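Local coordinates for aerotolerance-related membrane protein (Bacteroides fragilis, PDB 4JDU) that binds calcium through a von Willebrand factor type A domain and probably takes part in aerotolerance at the cell membrane, at residues L146-I152 with V168-L173; I137-V141 with I181-G185; I38-D43 with I70-L76. The protein carries 6 engineered substitutions. The contacts are given in a common frame with arbitrary orientation. Residues are numbered along the deposited sequence.

Contact 1: residues L146-I152 with V168-L173; sequences LPDGAPI and VIVTRL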
ATOM      1  N   LEU A 146      12.871  -4.237  -4.465  1.00 18.39           N
ATOM      2  CA  LEU A 146      13.520  -5.414  -5.026  1.00 17.92           C
ATOM      3  C   LEU A 146      13.867  -6.386  -3.906  1.00 18.93           C
ATOM      4  O   LEU A 146      14.075  -5.975  -2.763  1.00 18.51           O
ATOM      5  CB  LEU A 146      14.785  -5.015  -5.790  1.00 20.36           C
ATOM      6  CG  LEU A 146      14.599  -4.020  -6.945  1.00 26.02           C
ATOM      7  CD1 LEU A 146      15.922  -3.640  -7.606  1.00 29.12           C
ATOM      8  CD2 LEU A 146      13.633  -4.585  -7.970  1.00 30.54           C
ATOM      9  N   PRO A 147      13.921  -7.685  -4.221  1.00 23.00           N
ATOM     10  CA  PRO A 147      14.259  -8.627  -3.151  1.00 24.24           C
ATOM     11  C   PRO A 147      15.721  -8.539  -2.704  1.00 23.83           C
ATOM     12  O   PRO A 147      16.017  -8.992  -1.597  1.00 30.82           O
ATOM     13  CB  PRO A 147      13.958  -9.999  -3.776  1.00 32.55           C
ATOM     14  CG  PRO A 147      13.957  -9.768  -5.259  1.00 34.48           C
ATOM     15  CD  PRO A 147      13.459  -8.361  -5.445  1.00 26.19           C
ATOM     16  N   ASP A 148      16.595  -7.947  -3.521  1.00 22.84           N
ATOM     17  CA  ASP A 148      18.040  -7.967  -3.289  1.00 33.41           C
ATOM     18  C   ASP A 148      18.449  -7.301  -1.983  1.00 37.88           C
ATOM     19  O   ASP A 148      19.213  -7.864  -1.189  1.00 45.58           O
ATOM     20  CB  ASP A 148      18.780  -7.279  -4.443  1.00 40.58           C
ATOM     21  CG  ASP A 148      18.016  -7.336  -5.758  1.00 50.36           C
ATOM     22  OD1 ASP A 148      17.043  -8.121  -5.871  1.00 41.40           O
ATOM     23  OD2 ASP A 148      18.401  -6.584  -6.686  1.00 56.84           O
ATOM     24  N   GLY A 149      17.955  -6.086  -1.788  1.00 30.23           N
ATOM     25  CA  GLY A 149      18.253  -5.314  -0.594  1.00 38.42           C
ATOM     26  C   GLY A 149      18.894  -3.965  -0.866  1.00 29.97           C
ATOM     27  O   GLY A 149      19.907  -3.879  -1.569  1.00 38.44           O
ATOM     28  N   ALA A 150      18.314  -2.909  -0.297  1.00 21.66           N
ATOM     29  CA  ALA A 150      18.920  -1.579  -0.370  1.00 19.07           C
ATOM     30  C   ALA A 150      18.897  -0.912   1.000  1.00 18.45           C
ATOM     31  O   ALA A 150      18.052  -1.242   1.841  1.00 17.56           O
ATOM     32  CB  ALA A 150      18.191  -0.714  -1.391  1.00 21.60           C
ATOM     33  N   PRO A 151      19.810   0.047   1.236  1.00 16.40           N
ATOM     34  CA  PRO A 151      19.766   0.822   2.478  1.00 18.10           C
ATOM     35  C   PRO A 151      18.726   1.936   2.402  1.00 15.89           C
ATOM     36  O   PRO A 151      18.156   2.178   1.333  1.00 15.85           O
ATOM     37  CB  PRO A 151      21.171   1.424   2.550  1.00 19.74           C
ATOM     38  CG  PRO A 151      21.549   1.620   1.124  1.00 18.66           C
ATOM     39  CD  PRO A 151      20.933   0.457   0.370  1.00 18.24           C
ATOM     40  N   ILE A 152      18.471   2.593   3.528  1.00 15.51           N
ATOM     41  CA  ILE A 152      17.475   3.661   3.590  1.00 14.43           C
ATOM     42  C   ILE A 152      18.187   5.016   3.744  1.00 14.90           C
ATOM     43  O   ILE A 152      18.750   5.305   4.801  1.00 15.60           O
ATOM     44  CB  ILE A 152      16.517   3.422   4.763  1.00 14.65           C
ATOM     45  CG1 ILE A 152      15.931   2.005   4.693  1.00 16.80           C
ATOM     46  CG2 ILE A 152      15.414   4.481   4.773  1.00 15.10           C
ATOM     47  CD1 ILE A 152      15.244   1.584   5.972  1.00 17.20           C
ATOM     48  N   VAL A 168      24.307  -0.382   9.060  1.00 25.67           N
ATOM     49  CA  VAL A 168      23.351   0.051   8.044  1.00 22.58           C
ATOM     50  C   VAL A 168      22.223  -0.968   7.899  1.00 21.16           C
ATOM     51  O   VAL A 168      22.466  -2.170   7.721  1.00 23.50           O
ATOM     52  CB  VAL A 168      24.056   0.269   6.689  1.00 25.66           C
ATOM     53  CG1 VAL A 168      23.041   0.583   5.587  1.00 21.33           C
ATOM     54  CG2 VAL A 168      25.083   1.387   6.813  1.00 27.85           C
ATOM     55  N   ILE A 169      20.989  -0.481   7.998  1.00 20.57           N
ATOM     56  CA  ILE A 169      19.813  -1.308   7.776  1.00 18.08           C
ATOM     57  C   ILE A 169      19.642  -1.596   6.287  1.00 20.38           C
ATOM     58  O   ILE A 169      19.699  -0.692   5.450  1.00 20.35           O
ATOM     59  CB  ILE A 169      18.542  -0.610   8.314  1.00 19.12           C
ATOM     60  CG1 ILE A 169      18.585  -0.535   9.846  1.00 23.98           C
ATOM     61  CG2 ILE A 169      17.293  -1.339   7.845  1.00 19.55           C
ATOM     62  CD1 ILE A 169      17.601   0.492  10.432  1.00 22.60           C
ATOM     63  N   VAL A 170      19.438  -2.863   5.955  1.00 20.47           N
ATOM     64  CA  VAL A 170      19.104  -3.225   4.589  1.00 17.63           C
ATOM     65  C   VAL A 170      17.676  -3.738   4.571  1.00 19.00           C
ATOM     66  O   VAL A 170      17.324  -4.652   5.323  1.00 23.27           O
ATOM     67  CB  VAL A 170      20.057  -4.310   4.047  1.00 23.16           C
ATOM     68  CG1 VAL A 170      19.621  -4.754   2.663  1.00 23.84           C
ATOM     69  CG2 VAL A 170      21.486  -3.782   4.021  1.00 26.51           C
ATOM     70  N   THR A 171      16.858  -3.129   3.727  1.00 16.67           N
ATOM     71  CA  THR A 171      15.460  -3.520   3.583  1.00 15.83           C
ATOM     72  C   THR A 171      15.224  -4.198   2.244  1.00 19.04           C
ATOM     73  O   THR A 171      15.735  -3.749   1.222  1.00 18.33           O
ATOM     74  CB  THR A 171      14.509  -2.315   3.740  1.00 14.92           C
ATOM     75  OG1 THR A 171      13.179  -2.729   3.407  1.00 18.44           O
ATOM     76  CG2 THR A 171      14.920  -1.139   2.832  1.00 18.08           C
ATOM     77  N   ARG A 172      14.451  -5.282   2.266  1.00 17.88           N
ATOM     78  CA  ARG A 172      14.193  -6.085   1.077  1.00 19.63           C
ATOM     79  C   ARG A 172      12.697  -6.235   0.846  1.00 20.65           C
ATOM     80  O   ARG A 172      11.920  -6.329   1.797  1.00 23.30           O
ATOM     81  CB  ARG A 172      14.805  -7.482   1.251  1.00 18.87           C
ATOM     82  CG  ARG A 172      16.310  -7.501   1.402  1.00 19.68           C
ATOM     83  CD  ARG A 172      16.858  -8.888   1.747  1.00 24.62           C
ATOM     84  NE  ARG A 172      18.307  -8.845   1.906  1.00 27.63           N
ATOM     85  CZ  ARG A 172      18.922  -8.457   3.020  1.00 27.76           C
ATOM     86  NH1 ARG A 172      18.211  -8.083   4.077  1.00 27.17           N
ATOM     87  NH2 ARG A 172      20.244  -8.431   3.082  1.00 31.35           N
ATOM     88  N   LEU A 173      12.290  -6.261  -0.418  1.00 19.36           N
ATOM     89  CA  LEU A 173      10.918  -6.646  -0.745  1.00 16.54           C
ATOM     90  C   LEU A 173      10.683  -8.052  -0.220  1.00 20.35           C
ATOM     91  O   LEU A 173      11.460  -8.966  -0.512  1.00 21.33           O
ATOM     92  CB  LEU A 173      10.706  -6.628  -2.256  1.00 18.63           C
ATOM     93  CG  LEU A 173       9.348  -7.177  -2.719  1.00 17.07           C
ATOM     94  CD1 LEU A 173       8.253  -6.168  -2.484  1.00 21.46           C
ATOM     95  CD2 LEU A 173       9.416  -7.556  -4.186  1.00 22.57           C
TER
HETATM   96  O   HOH W   1      19.710   1.968   5.879  1.00 17.68           O

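Contact 2: residues I137-V141 with I181-G185; sequences IQVNV and IAKEG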
ATOM      1  N   ILE A 137     -14.689  -8.677   0.800  1.00 21.24           N
ATOM      2  CA  ILE A 137     -13.803  -7.562   0.453  1.00 19.71           C
ATOM      3  C   ILE A 137     -12.453  -8.087  -0.015  1.00 22.30           C
ATOM      4  O   ILE A 137     -11.677  -8.632   0.778  1.00 21.74           O
ATOM      5  CB  ILE A 137     -13.571  -6.611   1.651  1.00 19.40           C
ATOM      6  CG1 ILE A 137     -14.887  -6.031   2.168  1.00 23.08           C
ATOM      7  CG2 ILE A 137     -12.590  -5.490   1.267  1.00 19.40           C
ATOM      8  CD1 ILE A 137     -14.731  -5.267   3.468  1.00 23.45           C
ATOM      9  N   GLN A 138     -12.176  -7.924  -1.305  1.00 20.20           N
ATOM     10  CA  GLN A 138     -10.926  -8.407  -1.891  1.00 17.82           C
ATOM     11  C   GLN A 138      -9.718  -7.624  -1.390  1.00 16.18           C
ATOM     12  O   GLN A 138      -9.774  -6.402  -1.242  1.00 17.84           O
ATOM     13  CB  GLN A 138     -11.006  -8.277  -3.411  1.00 21.32           C
ATOM     14  CG  GLN A 138      -9.724  -8.620  -4.149  1.00 23.96           C
ATOM     15  CD  GLN A 138      -9.859  -8.396  -5.638  1.00 25.81           C
ATOM     16  OE1 GLN A 138      -9.997  -7.256  -6.096  1.00 23.88           O
ATOM     17  NE2 GLN A 138      -9.839  -9.485  -6.406  1.00 29.48           N
ATOM     18  N   VAL A 139      -8.625  -8.331  -1.127  1.00 15.16           N
ATOM     19  CA  VAL A 139      -7.374  -7.667  -0.758  1.00 14.90           C
ATOM     20  C   VAL A 139      -6.287  -7.987  -1.774  1.00 14.82           C
ATOM     21  O   VAL A 139      -5.903  -9.150  -1.957  1.00 16.31           O
ATOM     22  CB  VAL A 139      -6.871  -8.069   0.632  1.00 16.36           C
ATOM     23  CG1 VAL A 139      -5.651  -7.236   1.008  1.00 16.73           C
ATOM     24  CG2 VAL A 139      -7.972  -7.919   1.672  1.00 18.03           C
ATOM     25  N   ASN A 140      -5.827  -6.929  -2.435  1.00 14.54           N
ATOM     26  CA  ASN A 140      -4.760  -6.987  -3.428  1.00 14.35           C
ATOM     27  C   ASN A 140      -3.501  -6.387  -2.835  1.00 15.31           C
ATOM     28  O   ASN A 140      -3.563  -5.522  -1.963  1.00 14.61           O
ATOM     29  CB  ASN A 140      -5.169  -6.184  -4.667  1.00 16.36           C
ATOM     30  CG  ASN A 140      -6.483  -6.660  -5.255  1.00 16.78           C
ATOM     31  OD1 ASN A 140      -6.553  -7.747  -5.840  1.00 17.61           O
ATOM     32  ND2 ASN A 140      -7.537  -5.849  -5.108  1.00 18.76           N
ATOM     33  N   VAL A 141      -2.352  -6.830  -3.323  1.00 14.52           N
ATOM     34  CA  VAL A 141      -1.087  -6.293  -2.842  1.00 15.74           C
ATOM     35  C   VAL A 141      -0.169  -5.907  -3.999  1.00 15.75           C
ATOM     36  O   VAL A 141       0.083  -6.714  -4.912  1.00 16.58           O
ATOM     37  CB  VAL A 141      -0.362  -7.294  -1.913  1.00 14.68           C
ATOM     38  CG1 VAL A 141       0.930  -6.685  -1.393  1.00 17.31           C
ATOM     39  CG2 VAL A 141      -1.257  -7.712  -0.744  1.00 16.13           C
ATOM     40  N   ILE A 181      -0.592 -12.745   1.458  1.00 17.45           N
ATOM     41  CA  ILE A 181      -1.651 -11.792   1.803  1.00 18.56           C
ATOM     42  C   ILE A 181      -2.674 -11.680   0.677  1.00 18.25           C
ATOM     43  O   ILE A 181      -3.882 -11.768   0.919  1.00 15.38           O
ATOM     44  CB  ILE A 181      -1.078 -10.410   2.157  1.00 16.47           C
ATOM     45  CG1 ILE A 181      -0.275 -10.499   3.462  1.00 19.62           C
ATOM     46  CG2 ILE A 181      -2.195  -9.370   2.287  1.00 18.67           C
ATOM     47  CD1 ILE A 181       0.614  -9.286   3.727  1.00 24.04           C
ATOM     48  N   ALA A 182      -2.199 -11.529  -0.554  1.00 15.96           N
ATOM     49  CA  ALA A 182      -3.105 -11.434  -1.694  1.00 17.55           C
ATOM     50  C   ALA A 182      -3.877 -12.729  -1.896  1.00 17.83           C
ATOM     51  O   ALA A 182      -5.077 -12.699  -2.203  1.00 18.22           O
ATOM     52  CB  ALA A 182      -2.340 -11.069  -2.960  1.00 17.82           C
ATOM     53  N   LYS A 183      -3.206 -13.872  -1.742  1.00 16.62           N
ATOM     54  CA  LYS A 183      -3.873 -15.164  -1.884  1.00 18.98           C
ATOM     55  C   LYS A 183      -5.022 -15.283  -0.888  1.00 18.62           C
ATOM     56  O   LYS A 183      -6.162 -15.591  -1.267  1.00 20.21           O
ATOM     57  CB  LYS A 183      -2.877 -16.309  -1.683  1.00 19.45           C
ATOM     58  CG  LYS A 183      -3.554 -17.669  -1.496  1.00 23.69           C
ATOM     59  CD  LYS A 183      -2.561 -18.710  -0.992  1.00 29.11           C
ATOM     60  CE  LYS A 183      -3.257 -20.026  -0.679  1.00 36.67           C
ATOM     61  NZ  LYS A 183      -2.285 -21.028  -0.157  1.00 39.16           N
ATOM     62  N   GLU A 184      -4.734 -15.025   0.384  1.00 18.81           N
ATOM     63  CA  GLU A 184      -5.756 -15.183   1.406  1.00 19.01           C
ATOM     64  C   GLU A 184      -6.813 -14.094   1.299  1.00 21.13           C
ATOM     65  O   GLU A 184      -7.929 -14.273   1.781  1.00 21.76           O
ATOM     66  CB  GLU A 184      -5.133 -15.211   2.805  1.00 18.24           C
ATOM     67  CG  GLU A 184      -4.245 -16.431   3.058  1.00 23.23           C
ATOM     68  CD  GLU A 184      -4.963 -17.764   2.937  1.00 29.10           C
ATOM     69  OE1 GLU A 184      -4.268 -18.778   2.708  1.00 38.02           O
ATOM     70  OE2 GLU A 184      -6.205 -17.814   3.086  1.00 33.23           O
ATOM     71  N   GLY A 185      -6.459 -12.976   0.663  1.00 18.35           N
ATOM     72  CA  GLY A 185      -7.407 -11.904   0.410  1.00 18.13           C
ATOM     73  C   GLY A 185      -8.209 -12.069  -0.871  1.00 17.67           C
ATOM     74  O   GLY A 185      -8.959 -11.157  -1.238  1.00 16.45           O
TER

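Contact 3: residues I38-D43 with I70-L76; sequences ISKLVD and ISAKMFL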
ATOM      1  N   ILE A  38      -0.400   5.272  -7.522  1.00 16.55           N
ATOM      2  CA  ILE A  38      -1.710   5.688  -7.018  1.00 15.24           C
ATOM      3  C   ILE A  38      -2.296   6.772  -7.910  1.00 18.66           C
ATOM      4  O   ILE A  38      -3.484   6.736  -8.254  1.00 19.95           O
ATOM      5  CB  ILE A  38      -1.609   6.177  -5.577  1.00 14.21           C
ATOM      6  CG1 ILE A  38      -1.246   5.003  -4.669  1.00 15.15           C
ATOM      7  CG2 ILE A  38      -2.938   6.780  -5.110  1.00 16.92           C
ATOM      8  CD1 ILE A  38      -0.871   5.411  -3.283  1.00 16.52           C
ATOM      9  N   SER A  39      -1.456   7.722  -8.306  1.00 17.46           N
ATOM     10  CA  SER A  39      -1.877   8.779  -9.217  1.00 18.90           C
ATOM     11  C   SER A  39      -2.405   8.209 -10.536  1.00 24.54           C
ATOM     12  O   SER A  39      -3.460   8.628 -11.027  1.00 23.44           O
ATOM     13  CB  SER A  39      -0.715   9.735  -9.476  1.00 22.73           C
ATOM     14  OG  SER A  39      -1.126  10.835 -10.268  1.00 28.58           O
ATOM     15  N   LYS A  40      -1.677   7.253 -11.108  1.00 24.18           N
ATOM     16  CA  LYS A  40      -2.117   6.618 -12.349  1.00 24.41           C
ATOM     17  C   LYS A  40      -3.413   5.859 -12.129  1.00 23.99           C
ATOM     18  O   LYS A  40      -4.325   5.904 -12.962  1.00 27.36           O
ATOM     19  CB  LYS A  40      -1.050   5.656 -12.889  1.00 32.01           C
ATOM     20  CG  LYS A  40       0.257   6.319 -13.243  1.00 37.77           C
ATOM     21  CD  LYS A  40      -0.006   7.637 -13.945  1.00 44.48           C
ATOM     22  CE  LYS A  40       1.274   8.397 -14.222  1.00 48.84           C
ATOM     23  NZ  LYS A  40       0.973   9.685 -14.910  1.00 49.10           N
ATOM     24  N   LEU A  41      -3.478   5.162 -11.002  1.00 25.12           N
ATOM     25  CA  LEU A  41      -4.631   4.337 -10.657  1.00 27.50           C
ATOM     26  C   LEU A  41      -5.914   5.161 -10.604  1.00 27.55           C
ATOM     27  O   LEU A  41      -6.933   4.777 -11.193  1.00 27.87           O
ATOM     28  CB  LEU A  41      -4.382   3.628  -9.323  1.00 26.82           C
ATOM     29  CG  LEU A  41      -5.442   2.655  -8.809  1.00 34.11           C
ATOM     30  CD1 LEU A  41      -5.769   1.647  -9.879  1.00 39.16           C
ATOM     31  CD2 LEU A  41      -4.932   1.953  -7.569  1.00 36.46           C
ATOM     32  N   VAL A  42      -5.865   6.299  -9.918  1.00 26.22           N
ATOM     33  CA  VAL A  42      -7.049   7.149  -9.815  1.00 27.16           C
ATOM     34  C   VAL A  42      -7.384   7.859 -11.130  1.00 30.27           C
ATOM     35  O   VAL A  42      -8.567   8.045 -11.447  1.00 33.93           O
ATOM     36  CB  VAL A  42      -6.960   8.167  -8.652  1.00 27.20           C
ATOM     37  CG1 VAL A  42      -6.715   7.454  -7.338  1.00 23.72           C
ATOM     38  CG2 VAL A  42      -5.891   9.200  -8.910  1.00 32.23           C
ATOM     39  N   ASP A  43      -6.362   8.244 -11.901  1.00 29.40           N
ATOM     40  CA  ASP A  43      -6.589   8.900 -13.191  1.00 31.37           C
ATOM     41  C   ASP A  43      -7.239   7.931 -14.172  1.00 36.07           C
ATOM     42  O   ASP A  43      -7.871   8.347 -15.144  1.00 41.93           O
ATOM     43  CB  ASP A  43      -5.287   9.460 -13.787  1.00 29.43           C
ATOM     44  CG  ASP A  43      -4.937  10.843 -13.257  1.00 36.72           C
ATOM     45  OD1 ASP A  43      -5.784  11.455 -12.574  1.00 46.22           O
ATOM     46  OD2 ASP A  43      -3.817  11.325 -13.542  1.00 41.96           O
ATOM     47  N   ILE A  70      -9.327  13.699  -8.052  1.00 25.37           N
ATOM     48  CA  ILE A  70      -8.270  14.701  -8.083  1.00 23.80           C
ATOM     49  C   ILE A  70      -7.801  15.017  -6.665  1.00 23.82           C
ATOM     50  O   ILE A  70      -6.610  15.208  -6.425  1.00 24.77           O
ATOM     51  CB  ILE A  70      -8.729  15.973  -8.817  1.00 27.16           C
ATOM     52  CG1 ILE A  70      -9.182  15.630 -10.241  1.00 31.16           C
ATOM     53  CG2 ILE A  70      -7.604  16.986  -8.861  1.00 32.01           C
ATOM     54  CD1 ILE A  70      -8.135  14.835 -11.026  1.00 35.64           C
ATOM     55  N   SER A  71      -8.737  15.067  -5.726  1.00 23.74           N
ATOM     56  CA  SER A  71      -8.372  15.267  -4.328  1.00 23.59           C
ATOM     57  C   SER A  71      -7.388  14.208  -3.850  1.00 23.70           C
ATOM     58  O   SER A  71      -6.439  14.507  -3.128  1.00 24.29           O
ATOM     59  CB  SER A  71      -9.613  15.249  -3.442  1.00 25.82           C
ATOM     60  OG  SER A  71      -9.244  15.367  -2.077  1.00 31.85           O
ATOM     61  N   ALA A  72      -7.618  12.962  -4.251  1.00 21.21           N
ATOM     62  CA  ALA A  72      -6.716  11.871  -3.905  1.00 23.38           C
ATOM     63  C   ALA A  72      -5.303  12.172  -4.378  1.00 24.18           C
ATOM     64  O   ALA A  72      -4.347  12.018  -3.623  1.00 25.38           O
ATOM     65  CB  ALA A  72      -7.217  10.557  -4.494  1.00 26.87           C
ATOM     66  N   LYS A  73      -5.173  12.612  -5.628  1.00 20.91           N
ATOM     67  CA  LYS A  73      -3.861  12.949  -6.172  1.00 26.43           C
ATOM     68  C   LYS A  73      -3.186  14.035  -5.350  1.00 25.05           C
ATOM     69  O   LYS A  73      -1.972  14.016  -5.163  1.00 28.49           O
ATOM     70  CB  LYS A  73      -3.961  13.405  -7.632  1.00 26.96           C
ATOM     71  CG  LYS A  73      -4.632  12.402  -8.543  1.00 36.52           C
ATOM     72  CD  LYS A  73      -3.956  12.289  -9.910  1.00 39.13           C
ATOM     73  CE  LYS A  73      -3.795  13.633 -10.592  1.00 34.10           C
ATOM     74  NZ  LYS A  73      -3.437  13.503 -12.047  1.00 39.01           N
HETATM   75  N   MSE A  74      -3.981  14.977  -4.852  1.00 26.54           N
HETATM   76  CA  MSE A  74      -3.449  16.087  -4.066  1.00 21.56           C
HETATM   77  C   MSE A  74      -2.900  15.656  -2.699  1.00 24.53           C
HETATM   78  O   MSE A  74      -1.869  16.165  -2.247  1.00 26.23           O
HETATM   79  CB  MSE A  74      -4.504  17.186  -3.936  1.00 27.71           C
HETATM   80  CG  MSE A  74      -4.917  17.775  -5.284  1.00 30.70           C
HETATM   81 SE   MSE A  74      -3.428  18.669  -6.183  0.48 37.39          SE
HETATM   82  CE  MSE A  74      -2.804  17.245  -7.361  1.00 35.56           C
ATOM     83  N   PHE A  75      -3.568  14.706  -2.055  1.00 18.75           N
ATOM     84  CA  PHE A  75      -3.068  14.140  -0.806  1.00 17.68           C
ATOM     85  C   PHE A  75      -1.678  13.513  -0.976  1.00 19.42           C
ATOM     86  O   PHE A  75      -0.843  13.577  -0.072  1.00 18.17           O
ATOM     87  CB  PHE A  75      -4.056  13.106  -0.253  1.00 17.86           C
ATOM     88  CG  PHE A  75      -5.145  13.692   0.612  1.00 16.69           C
ATOM     89  CD1 PHE A  75      -6.229  14.352   0.047  1.00 22.28           C
ATOM     90  CD2 PHE A  75      -5.088  13.554   1.990  1.00 20.39           C
ATOM     91  CE1 PHE A  75      -7.232  14.880   0.846  1.00 24.24           C
ATOM     92  CE2 PHE A  75      -6.086  14.080   2.794  1.00 20.63           C
ATOM     93  CZ  PHE A  75      -7.155  14.744   2.222  1.00 19.18           C
ATOM     94  N   LEU A  76      -1.420  12.907  -2.132  1.00 17.88           N
ATOM     95  CA  LEU A  76      -0.095  12.335  -2.389  1.00 15.85           C
ATOM     96  C   LEU A  76       1.041  13.346  -2.208  1.00 18.88           C
ATOM     97  O   LEU A  76       2.083  13.004  -1.653  1.00 17.68           O
ATOM     98  CB  LEU A  76      -0.027  11.731  -3.796  1.00 16.17           C
ATOM     99  CG  LEU A  76      -1.003  10.588  -4.064  1.00 18.07           C
ATOM    100  CD1 LEU A  76      -0.981  10.244  -5.557  1.00 19.44           C
ATOM    101  CD2 LEU A  76      -0.646   9.370  -3.224  1.00 18.54           C
TER

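Contact 1: residues L146-I152 with V168-L173
Leu-146 opens the pairing through its backbone: its carbonyl O accepts a hydrogen bond from Leu-173 N (3.0 Å, nearly straight), while Leu-146 N is held by Asp-25. At Pro-147 the contact is looser, ring atom CD lying 4.3 Å from Leu-173 CD2, and its carbonyl O sits at the edge of the Arg-172 guanidinium. The CA-to-CB bond of Asp-148 points away, and the residue meets the other segment through its carbonyl O, to which Arg-172 NE makes a weak, bent bond of 3.4 Å. Gly-149 follows with phi/psi of 122/128°, where a CB would be jammed against the preceding carbonyl and would also clash with Val-170 CG1; its bare CA instead touches Thr-171 O at 3.5 Å. Ala-150 and Thr-171 form the antiparallel hydrogen-bonded pair at the heart of the contact, with Ala-150 N to Thr-171 O at 3.1 Å and Thr-171 N to Ala-150 O at 2.9 Å. Pro-151 has no amide hydrogen to give; its CB packs on Val-168 CG1 (3.7 Å) and its CA approaches Ile-169 O (3.3 Å). By Ile-152 the backbones have spread, and one water bridges Ile-152 N and Ile-169 O, 2.7 Å from each, while Ile-152 CG1 leans on Thr-171 CG2 (3.8 Å). The result is a short two-stranded antiparallel ribbon at the base of a long excursion without helix or strand of its own. It borders the calcium site of the von Willebrand factor A domain: the Thr-171 side chain touches metal ligand Ser-20 and lies about 6 Å from the ion.

Contact 2: residues I137-V141 with I181-G185
Ile-181, Ala-182 and two valines make up the apolar centre. Val-141 CG2 meets Ile-181 CG2 at 3.6 Å and Ala-182 CB at 4.2 Å, and Val-139 CG1 reaches the same Ile-181 methyl at 4.3 Å. Both valines direct their CA-to-CB bonds at the helix, whereas Asn-140 between them points away, as alternation along a strand requires. Helix 125-134 closes the pocket from another side, its Ala-125 and Ala-129 touching Ile-181.

Close packing continues onto the backbone, where Ala-182 CA lies 3.6 Å from Val-139 O. At Gly-185, the first residue to leave helical geometry, the chain comes within 4.4 Å of the strand, measured between the CA atoms of Gly-185 and Val-139. A CB here would fall 2.5 Å from Val-139 CB, so the approach depends on the missing side chain. It lets Gly-185 O accept a straight hydrogen bond from Val-139 N (2.8 Å), tying the end of the helix directly to the strand.

Farther out, Asn-140 ND2 donates to Gln-138 OE1 (3.0 Å), and Asn-140 OD1 accepts from Ile-188 N. Gln-138 NE2 is engaged by Glu-205 of helix 195-206 and by Asn-186 O. Strand 138-143 runs parallel to 189-191, and helix 175-184 precedes that edge strand in the chain: this is the helix-on-sheet packing of the Rossmann-like alpha/beta fold of von Willebrand factor A domains.

Contact 3: residues I38-D43 with I70-L76
Two neighbouring helices pack side by side here, running antiparallel at 175° with their axes 9.4 Å apart, over strands 49-55, 59-66 and 9-16 of the central sheet. The buried side of the interface is apolar. Ile-38 CG2 lies 3.9 Å from Leu-76 CD2, and Val-42 CG1 faces Ala-72 CB at 4.2 Å; all four of these residues turn their CA-to-CB bonds to the partner helix. Beneath them, Met-52 receives both Ile-38 and Leu-76, Val-50 touches Val-42 and Leu-63 touches Ala-72, so the interhelical seam merges with the hydrophobic layer on the sheet. Such an arrangement belongs to the alpha/beta sandwich of the von Willebrand factor A domain, in which helices flank a central, largely parallel sheet; the strands connecting these two helices, 49-55 and 59-66, include its antiparallel edge strand. The helices come nearest at Ser-39 and Lys-73, whose CA atoms are 5.5 Å apart, consistent with the small side chain of Ser-39. Lys-73 stretches along the seam from there: its CG rests on Val-42 CG2 (3.5 Å), its CD passes Ser-39 OG (3.2 Å), and its NZ forms a salt bridge with Asp-43 OD2 at 2.7 Å. The aliphatic part of the lysine thus extends the apolar packing, while its charge is met at the surface by the aspartate near the end of helix 37-43. Ile-70 CD1 lies near the same carboxylate, 4.4 Å from Asp-43 OD1.

Overall arrangement
The three contacts sample different parts of one domain and none touches another. Contacts 1 and 2 are neighbours in the chain: strand 138-143 leads into the ribbon of contact 1, whose second strand runs on to helix 175-184, so contact 2 brackets that excursion. Their centres are 24 Å apart but their nearest atoms only about 7 Å. Contact 3 forms earlier in the sequence, 27 Å from contact 1 and 22 Å from contact 2 between centres. Calcium distinguishes them: the side chain of Thr-171 in contact 1 lies about 6 Å from the ion and that of Ile-181 in contact 2 about 12 Å, and contact 3 lies away from the metal site.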